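Local coordinates for polyphosphate kinase (Porphyromonas gingivalis, PDB 2O8R), which probably catalyses the reversible transfer of the terminal phosphate of ATP to a growing chain of inorganic polyphosphate, at residues Phe156-Leu168 with Ser178-Arg191. The protein carries 3 engineered substitutions. Sequence-based numbering, arbitrary orientation.
Sequences FIRSGRVYLAVRL and SYALLNVPTDGLPR
Ile157 meets Leu181 through aliphatic branches alone, its CG1 lying 3.7 Å from Leu181 CD2. In one of its two modelled conformers, Arg161 brings its guanidinium to the inverse gamma turn centred on Pro185. There NH1 donates to Val184 O over 2.7 Å, and the acceptor lies close to the guanidinium plane; Thr186 N, closing the turn, reaches the same oxygen from the opposite face of the carbonyl. Arg161 NH2 adds a weak salt bridge to Asp187 OD2 at 3.3 Å, the guanidinium and carboxylate planes 66° apart. Val162 packs its CB against Val184 CG2, while its CG2 rests over one face of the Arg191 guanidinium, which is itself anchored by Glu210 and Asp305. From Tyr163 to Leu168 the chain pairs with Ser178 to Asn183 as the arms of an antiparallel beta hairpin (strand directions 155° apart) in the middle domain's mixed sheet; Leu164, Val166 and Leu168 form the hydrogen-bonded pairs with Leu182, Ala180 and Ser178, Leu164 N reaching Leu182 O at 2.9 Å. Tyr163 CD1 packs on Leu181 CG, and its OH receives the Arg158 N-H, tying the preceding loop to the strand. On the other face, Leu164 CB touches Leu182 CD1, and Ile213 of helix 209-214 packs on both leucines. Arg167, with CG anti to the backbone N (chi1 174°), runs its methylenes alongside the Tyr179 ring, CG coming within 3.5 Å of Tyr179 CE1. Leu168 CD1 meets Ala180 CB at 3.9 Å.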
ATOM      1  N   PHE A 156      14.158  -6.717  22.303  1.00 81.01           N
ATOM      2  CA  PHE A 156      14.524  -6.889  20.905  1.00 67.80           C
ATOM      3  C   PHE A 156      14.826  -5.526  20.294  1.00 69.08           C
ATOM      4  O   PHE A 156      14.260  -4.516  20.704  1.00 75.49           O
ATOM      5  CB  PHE A 156      13.360  -7.532  20.154  1.00 63.87           C
ATOM      6  CG  PHE A 156      13.723  -8.066  18.807  1.00 74.73           C
ATOM      7  CD1 PHE A 156      14.330  -9.311  18.681  1.00 73.11           C
ATOM      8  CD2 PHE A 156      13.452  -7.333  17.657  1.00 73.51           C
ATOM      9  CE1 PHE A 156      14.672  -9.812  17.436  1.00 45.70           C
ATOM     10  CE2 PHE A 156      13.783  -7.834  16.402  1.00 80.16           C
ATOM     11  CZ  PHE A 156      14.391  -9.078  16.293  1.00 70.63           C
ATOM     12  N   ILE A 157      15.725  -5.499  19.321  1.00 66.14           N
ATOM     13  CA  ILE A 157      15.984  -4.296  18.536  1.00 64.95           C
ATOM     14  C   ILE A 157      15.769  -4.647  17.065  1.00 57.72           C
ATOM     15  O   ILE A 157      16.573  -5.367  16.477  1.00 61.87           O
ATOM     16  CB  ILE A 157      17.421  -3.767  18.765  1.00 63.44           C
ATOM     17  CG1 ILE A 157      17.608  -3.354  20.221  1.00 71.32           C
ATOM     18  CG2 ILE A 157      17.737  -2.582  17.859  1.00 57.30           C
ATOM     19  CD1 ILE A 157      19.007  -2.865  20.549  1.00 80.59           C
ATOM     20  N   ARG A 158      14.675  -4.152  16.488  1.00 54.29           N
ATOM     21  CA  ARG A 158      14.302  -4.470  15.103  1.00 49.79           C
ATOM     22  C   ARG A 158      15.246  -3.870  14.072  1.00 60.58           C
ATOM     23  O   ARG A 158      15.875  -2.825  14.294  1.00 64.49           O
ATOM     24  CB  ARG A 158      12.883  -4.002  14.802  1.00 41.03           C
ATOM     25  CG  ARG A 158      11.855  -4.520  15.775  1.00 43.12           C
ATOM     26  CD  ARG A 158      10.497  -4.008  15.425  1.00 32.06           C
ATOM     27  NE  ARG A 158      10.029  -4.470  14.119  1.00 72.51           N
ATOM     28  CZ  ARG A 158       8.919  -4.024  13.535  1.00 84.71           C
ATOM     29  NH1 ARG A 158       8.178  -3.100  14.140  1.00 91.42           N
ATOM     30  NH2 ARG A 158       8.548  -4.486  12.346  1.00 83.73           N
ATOM     31  N   SER A 159      15.334  -4.545  12.934  1.00 60.61           N
ATOM     32  CA  SER A 159      16.223  -4.114  11.882  1.00 71.58           C
ATOM     33  C   SER A 159      15.555  -3.026  11.056  1.00 68.95           C
ATOM     34  O   SER A 159      14.322  -2.893  11.053  1.00 67.53           O
ATOM     35  CB  SER A 159      16.668  -5.297  11.015  1.00 69.39           C
ATOM     36  OG  SER A 159      15.559  -5.933  10.416  1.00 99.23           O
ATOM     37  N   GLY A 160      16.386  -2.224  10.394  1.00 71.48           N
ATOM     38  CA  GLY A 160      15.916  -1.161   9.509  1.00 70.08           C
ATOM     39  C   GLY A 160      15.353   0.039  10.235  1.00 69.12           C
ATOM     40  O   GLY A 160      14.970   1.020   9.609  1.00 74.91           O
ATOM     41  N   ARG A 161      15.293  -0.047  11.561  1.00 74.89           N
ATOM     42  CA  ARG A 161      14.814   1.052  12.387  0.50 64.98           C
ATOM     43  C   ARG A 161      15.983   1.783  13.054  1.00 66.64           C
ATOM     44  O   ARG A 161      17.125   1.311  13.038  1.00 73.90           O
ATOM     45  CB  ARG A 161      13.821   0.539  13.440  0.50 55.38           C
ATOM     46  CG  ARG A 161      12.587  -0.156  12.869  0.50 60.06           C
ATOM     47  CD  ARG A 161      11.596   0.828  12.248  0.50 49.81           C
ATOM     48  NE  ARG A 161      10.531   1.241  13.168  0.50 61.87           N
ATOM     49  CZ  ARG A 161      10.556   2.353  13.898  0.50 48.94           C
ATOM     50  NH1 ARG A 161      11.600   3.168  13.833  0.50 57.53           N
ATOM     51  NH2 ARG A 161       9.541   2.653  14.697  0.50 25.98           N
ATOM     52  N   VAL A 162      15.693   2.943  13.628  1.00 58.73           N
ATOM     53  CA  VAL A 162      16.676   3.689  14.370  1.00 51.46           C
ATOM     54  C   VAL A 162      16.239   3.654  15.812  1.00 51.05           C
ATOM     55  O   VAL A 162      15.069   3.874  16.110  1.00 57.30           O
ATOM     56  CB  VAL A 162      16.720   5.137  13.909  1.00 50.89           C
ATOM     57  CG1 VAL A 162      17.590   5.963  14.832  1.00 61.85           C
ATOM     58  CG2 VAL A 162      17.223   5.212  12.497  1.00 68.89           C
ATOM     59  N   TYR A 163      17.171   3.340  16.702  1.00 54.96           N
ATOM     60  CA  TYR A 163      16.913   3.422  18.138  1.00 46.74           C
ATOM     61  C   TYR A 163      17.932   4.340  18.782  1.00 52.24           C
ATOM     62  O   TYR A 163      19.032   4.572  18.247  1.00 48.68           O
ATOM     63  CB  TYR A 163      17.020   2.060  18.809  1.00 32.54           C
ATOM     64  CG  TYR A 163      15.972   1.046  18.445  1.00 43.02           C
ATOM     65  CD1 TYR A 163      15.050   0.610  19.389  1.00 40.05           C
ATOM     66  CD2 TYR A 163      15.919   0.492  17.170  1.00 47.46           C
ATOM     67  CE1 TYR A 163      14.099  -0.344  19.067  1.00 43.22           C
ATOM     68  CE2 TYR A 163      14.965  -0.463  16.837  1.00 52.61           C
ATOM     69  CZ  TYR A 163      14.057  -0.873  17.787  1.00 45.60           C
ATOM     70  OH  TYR A 163      13.113  -1.825  17.460  1.00 61.71           O
ATOM     71  N   LEU A 164      17.549   4.856  19.942  1.00 54.00           N
ATOM     72  CA  LEU A 164      18.411   5.683  20.751  1.00 46.14           C
ATOM     73  C   LEU A 164      18.751   4.895  21.990  1.00 52.28           C
ATOM     74  O   LEU A 164      17.862   4.462  22.734  1.00 63.21           O
ATOM     75  CB  LEU A 164      17.671   6.953  21.146  1.00 49.63           C
ATOM     76  CG  LEU A 164      17.941   8.296  20.472  1.00 57.33           C
ATOM     77  CD1 LEU A 164      18.919   8.237  19.309  1.00 67.06           C
ATOM     78  CD2 LEU A 164      16.615   8.887  20.051  1.00 61.15           C
ATOM     79  N   ALA A 165      20.042   4.673  22.197  1.00 63.56           N
ATOM     80  CA  ALA A 165      20.504   4.157  23.474  1.00 67.24           C
ATOM     81  C   ALA A 165      20.909   5.347  24.331  1.00 59.63           C
ATOM     82  O   ALA A 165      21.747   6.152  23.923  1.00 66.64           O
ATOM     83  CB  ALA A 165      21.652   3.216  23.285  1.00 50.64           C
ATOM     84  N   VAL A 166      20.286   5.456  25.499  1.00 58.73           N
ATOM     85  CA  VAL A 166      20.496   6.566  26.436  1.00 59.11           C
ATOM     86  C   VAL A 166      21.244   6.090  27.677  1.00 60.73           C
ATOM     87  O   VAL A 166      20.904   5.056  28.247  1.00 74.30           O
ATOM     88  CB  VAL A 166      19.136   7.136  26.933  1.00 65.00           C
ATOM     89  CG1 VAL A 166      19.348   8.266  27.910  1.00 50.18           C
ATOM     90  CG2 VAL A 166      18.276   7.599  25.774  1.00 59.45           C
ATOM     91  N   ARG A 167      22.258   6.845  28.091  1.00 63.47           N
ATOM     92  CA  ARG A 167      22.966   6.595  29.348  1.00 63.85           C
ATOM     93  C   ARG A 167      22.410   7.491  30.449  1.00 72.90           C
ATOM     94  O   ARG A 167      22.296   8.703  30.271  1.00 68.75           O
ATOM     95  CB  ARG A 167      24.454   6.873  29.176  1.00 57.09           C
ATOM     96  CG  ARG A 167      25.251   6.779  30.449  1.00 71.63           C
ATOM     97  CD  ARG A 167      26.730   6.683  30.146  1.00 88.70           C
ATOM     98  NE  ARG A 167      27.317   7.976  29.826  1.00 92.21           N
ATOM     99  CZ  ARG A 167      28.572   8.140  29.426  1.00 95.24           C
ATOM    100  NH1 ARG A 167      29.369   7.085  29.292  1.00 70.63           N
ATOM    101  NH2 ARG A 167      29.030   9.357  29.154  1.00 81.72           N
ATOM    102  N   LEU A 168      22.082   6.897  31.592  1.00 73.20           N
ATOM    103  CA  LEU A 168      21.477   7.641  32.694  1.00 75.67           C
ATOM    104  C   LEU A 168      22.236   7.551  34.027  1.00 79.07           C
ATOM    105  O   LEU A 168      22.700   6.475  34.415  1.00 85.13           O
ATOM    106  CB  LEU A 168      20.045   7.158  32.897  1.00 67.75           C
ATOM    107  CG  LEU A 168      19.146   7.236  31.670  1.00 53.54           C
ATOM    108  CD1 LEU A 168      18.025   6.210  31.767  1.00 60.58           C
ATOM    109  CD2 LEU A 168      18.593   8.645  31.494  1.00 78.91           C
ATOM    110  N   SER A 178      23.044   3.800  34.502  1.00 66.13           N
ATOM    111  CA  SER A 178      21.897   3.096  33.957  1.00 60.18           C
ATOM    112  C   SER A 178      21.876   3.249  32.434  1.00 70.90           C
ATOM    113  O   SER A 178      22.507   4.152  31.878  1.00 83.11           O
ATOM    114  CB  SER A 178      20.612   3.655  34.554  1.00 53.46           C
ATOM    115  OG  SER A 178      20.215   2.888  35.673  1.00 73.36           O
ATOM    116  N   TYR A 179      21.156   2.366  31.754  1.00 67.25           N
ATOM    117  CA  TYR A 179      21.040   2.466  30.308  1.00 59.07           C
ATOM    118  C   TYR A 179      19.628   2.215  29.844  1.00 58.80           C
ATOM    119  O   TYR A 179      18.924   1.386  30.408  1.00 71.12           O
ATOM    120  CB  TYR A 179      22.012   1.523  29.620  1.00 62.71           C
ATOM    121  CG  TYR A 179      23.424   1.954  29.836  1.00 68.97           C
ATOM    122  CD1 TYR A 179      23.953   3.013  29.115  1.00 75.53           C
ATOM    123  CD2 TYR A 179      24.222   1.337  30.787  1.00 66.96           C
ATOM    124  CE1 TYR A 179      25.242   3.429  29.308  1.00 77.09           C
ATOM    125  CE2 TYR A 179      25.520   1.751  30.995  1.00 65.13           C
ATOM    126  CZ  TYR A 179      26.024   2.804  30.251  1.00 83.31           C
ATOM    127  OH  TYR A 179      27.319   3.238  30.439  1.00 98.19           O
ATOM    128  N   ALA A 180      19.210   2.954  28.822  1.00 63.71           N
ATOM    129  CA  ALA A 180      17.860   2.814  28.305  1.00 57.52           C
ATOM    130  C   ALA A 180      17.813   2.802  26.784  1.00 66.66           C
ATOM    131  O   ALA A 180      18.700   3.328  26.092  1.00 56.66           O
ATOM    132  CB  ALA A 180      16.973   3.883  28.852  1.00 46.02           C
ATOM    133  N   LEU A 181      16.764   2.181  26.273  1.00 55.85           N
ATOM    134  CA  LEU A 181      16.579   2.076  24.851  1.00 61.07           C
ATOM    135  C   LEU A 181      15.277   2.745  24.544  1.00 56.35           C
ATOM    136  O   LEU A 181      14.269   2.428  25.179  1.00 61.19           O
ATOM    137  CB  LEU A 181      16.484   0.604  24.461  1.00 56.07           C
ATOM    138  CG  LEU A 181      16.482   0.230  22.982  1.00 53.32           C
ATOM    139  CD1 LEU A 181      17.842   0.468  22.364  1.00 45.77           C
ATOM    140  CD2 LEU A 181      16.114  -1.221  22.850  1.00 56.82           C
ATOM    141  N   LEU A 182      15.274   3.674  23.592  1.00 49.82           N
ATOM    142  CA  LEU A 182      13.980   4.071  23.025  1.00 63.54           C
ATOM    143  C   LEU A 182      13.853   4.120  21.496  1.00 62.50           C
ATOM    144  O   LEU A 182      14.846   4.122  20.751  1.00 56.31           O
ATOM    145  CB  LEU A 182      13.364   5.293  23.724  1.00 61.26           C
ATOM    146  CG  LEU A 182      14.173   6.542  23.990  1.00 59.52           C
ATOM    147  CD1 LEU A 182      14.235   7.380  22.744  1.00 85.33           C
ATOM    148  CD2 LEU A 182      13.505   7.303  25.098  1.00 48.47           C
ATOM    149  N   ASN A 183      12.595   4.122  21.061  1.00 32.59           N
ATOM    150  CA  ASN A 183      12.243   3.991  19.663  1.00 39.19           C
ATOM    151  C   ASN A 183      12.142   5.341  19.009  1.00 38.01           C
ATOM    152  O   ASN A 183      11.743   6.315  19.641  1.00 56.46           O
ATOM    153  CB  ASN A 183      10.903   3.263  19.531  1.00 25.79           C
ATOM    154  CG  ASN A 183       9.850   3.792  20.487  1.00 36.60           C
ATOM    155  OD1 ASN A 183      10.141   4.137  21.632  1.00 63.29           O
ATOM    156  ND2 ASN A 183       8.619   3.863  20.021  1.00 61.52           N
ATOM    157  N   VAL A 184      12.511   5.417  17.738  1.00 35.36           N
ATOM    158  CA  VAL A 184      12.205   6.612  16.980  1.00 39.48           C
ATOM    159  C   VAL A 184      11.056   6.258  16.043  1.00 35.88           C
ATOM    160  O   VAL A 184      11.238   5.563  15.046  1.00 59.97           O
ATOM    161  CB  VAL A 184      13.456   7.237  16.333  1.00 38.12           C
ATOM    162  CG1 VAL A 184      14.653   6.903  17.182  1.00 30.22           C
ATOM    163  CG2 VAL A 184      13.673   6.751  14.935  1.00 55.11           C
ATOM    164  N   PRO A 185       9.847   6.702  16.396  1.00 51.65           N
ATOM    165  CA  PRO A 185       8.610   6.195  15.796  1.00 50.71           C
ATOM    166  C   PRO A 185       8.398   6.642  14.358  1.00 50.57           C
ATOM    167  O   PRO A 185       7.427   7.338  14.060  1.00 57.60           O
ATOM    168  CB  PRO A 185       7.516   6.778  16.694  1.00 41.65           C
ATOM    169  CG  PRO A 185       8.124   7.983  17.314  1.00 54.85           C
ATOM    170  CD  PRO A 185       9.605   7.753  17.400  1.00 56.99           C
ATOM    171  N   THR A 186       9.295   6.241  13.465  1.00 57.10           N
ATOM    172  CA  THR A 186       9.170   6.637  12.065  1.00 58.75           C
ATOM    173  C   THR A 186       8.117   5.805  11.357  1.00 47.67           C
ATOM    174  O   THR A 186       7.795   6.052  10.205  1.00 67.91           O
ATOM    175  CB  THR A 186      10.492   6.574  11.318  1.00 38.08           C
ATOM    176  OG1 THR A 186      11.041   5.256  11.431  1.00 69.62           O
ATOM    177  CG2 THR A 186      11.444   7.564  11.900  1.00 54.28           C
ATOM    178  N   ASP A 187       7.565   4.838  12.074  1.00 47.89           N
ATOM    179  CA  ASP A 187       6.411   4.097  11.606  1.00 45.63           C
ATOM    180  C   ASP A 187       5.134   4.925  11.737  1.00 38.56           C
ATOM    181  O   ASP A 187       4.076   4.522  11.267  1.00 57.86           O
ATOM    182  CB  ASP A 187       6.276   2.803  12.409  1.00 41.13           C
ATOM    183  CG  ASP A 187       6.286   3.035  13.926  1.00 61.39           C
ATOM    184  OD1 ASP A 187       6.252   4.202  14.374  1.00 79.50           O
ATOM    185  OD2 ASP A 187       6.332   2.036  14.678  1.00 71.14           O
ATOM    186  N   GLY A 188       5.229   6.059  12.422  1.00 46.82           N
ATOM    187  CA  GLY A 188       4.075   6.919  12.663  1.00 35.48           C
ATOM    188  C   GLY A 188       4.339   8.396  12.406  1.00 45.69           C
ATOM    189  O   GLY A 188       3.409   9.192  12.339  1.00 53.42           O
ATOM    190  N   LEU A 189       5.610   8.763  12.271  1.00 45.54           N
ATOM    191  CA  LEU A 189       5.996  10.148  12.022  1.00 44.71           C
ATOM    192  C   LEU A 189       7.043  10.205  10.910  1.00 49.72           C
ATOM    193  O   LEU A 189       7.672   9.197  10.598  1.00 55.99           O
ATOM    194  CB  LEU A 189       6.563  10.759  13.302  1.00 54.82           C
ATOM    195  CG  LEU A 189       5.605  11.151  14.424  1.00 50.40           C
ATOM    196  CD1 LEU A 189       6.360  11.992  15.419  1.00 32.33           C
ATOM    197  CD2 LEU A 189       4.435  11.923  13.874  1.00 29.93           C
ATOM    198  N   PRO A 190       7.232  11.376  10.293  1.00 43.27           N
ATOM    199  CA  PRO A 190       8.278  11.435   9.292  1.00 47.32           C
ATOM    200  C   PRO A 190       9.668  11.521   9.926  1.00 54.10           C
ATOM    201  O   PRO A 190       9.811  11.998  11.062  1.00 46.24           O
ATOM    202  CB  PRO A 190       7.967  12.730   8.549  1.00 40.37           C
ATOM    203  CG  PRO A 190       7.328  13.584   9.553  1.00 44.47           C
ATOM    204  CD  PRO A 190       6.550  12.671  10.451  1.00 49.48           C
ATOM    205  N   ARG A 191      10.676  11.056   9.189  1.00 56.71           N
ATOM    206  CA  ARG A 191      12.065  11.128   9.633  1.00 49.29           C
ATOM    207  C   ARG A 191      12.451  12.586   9.757  1.00 61.23           C
ATOM    208  O   ARG A 191      13.150  12.975  10.698  1.00 60.77           O
ATOM    209  CB  ARG A 191      12.984  10.440   8.623  1.00 43.55           C
ATOM    210  CG  ARG A 191      14.442  10.370   9.034  1.00 47.51           C
ATOM    211  CD  ARG A 191      14.648   9.575  10.325  1.00 54.65           C
ATOM    212  NE  ARG A 191      16.022   9.695  10.819  1.00 42.07           N
ATOM    213  CZ  ARG A 191      17.040   8.934  10.420  1.00 54.21           C
ATOM    214  NH1 ARG A 191      16.873   7.978   9.514  1.00 64.27           N
ATOM    215  NH2 ARG A 191      18.237   9.120  10.937  1.00 38.97           N
TER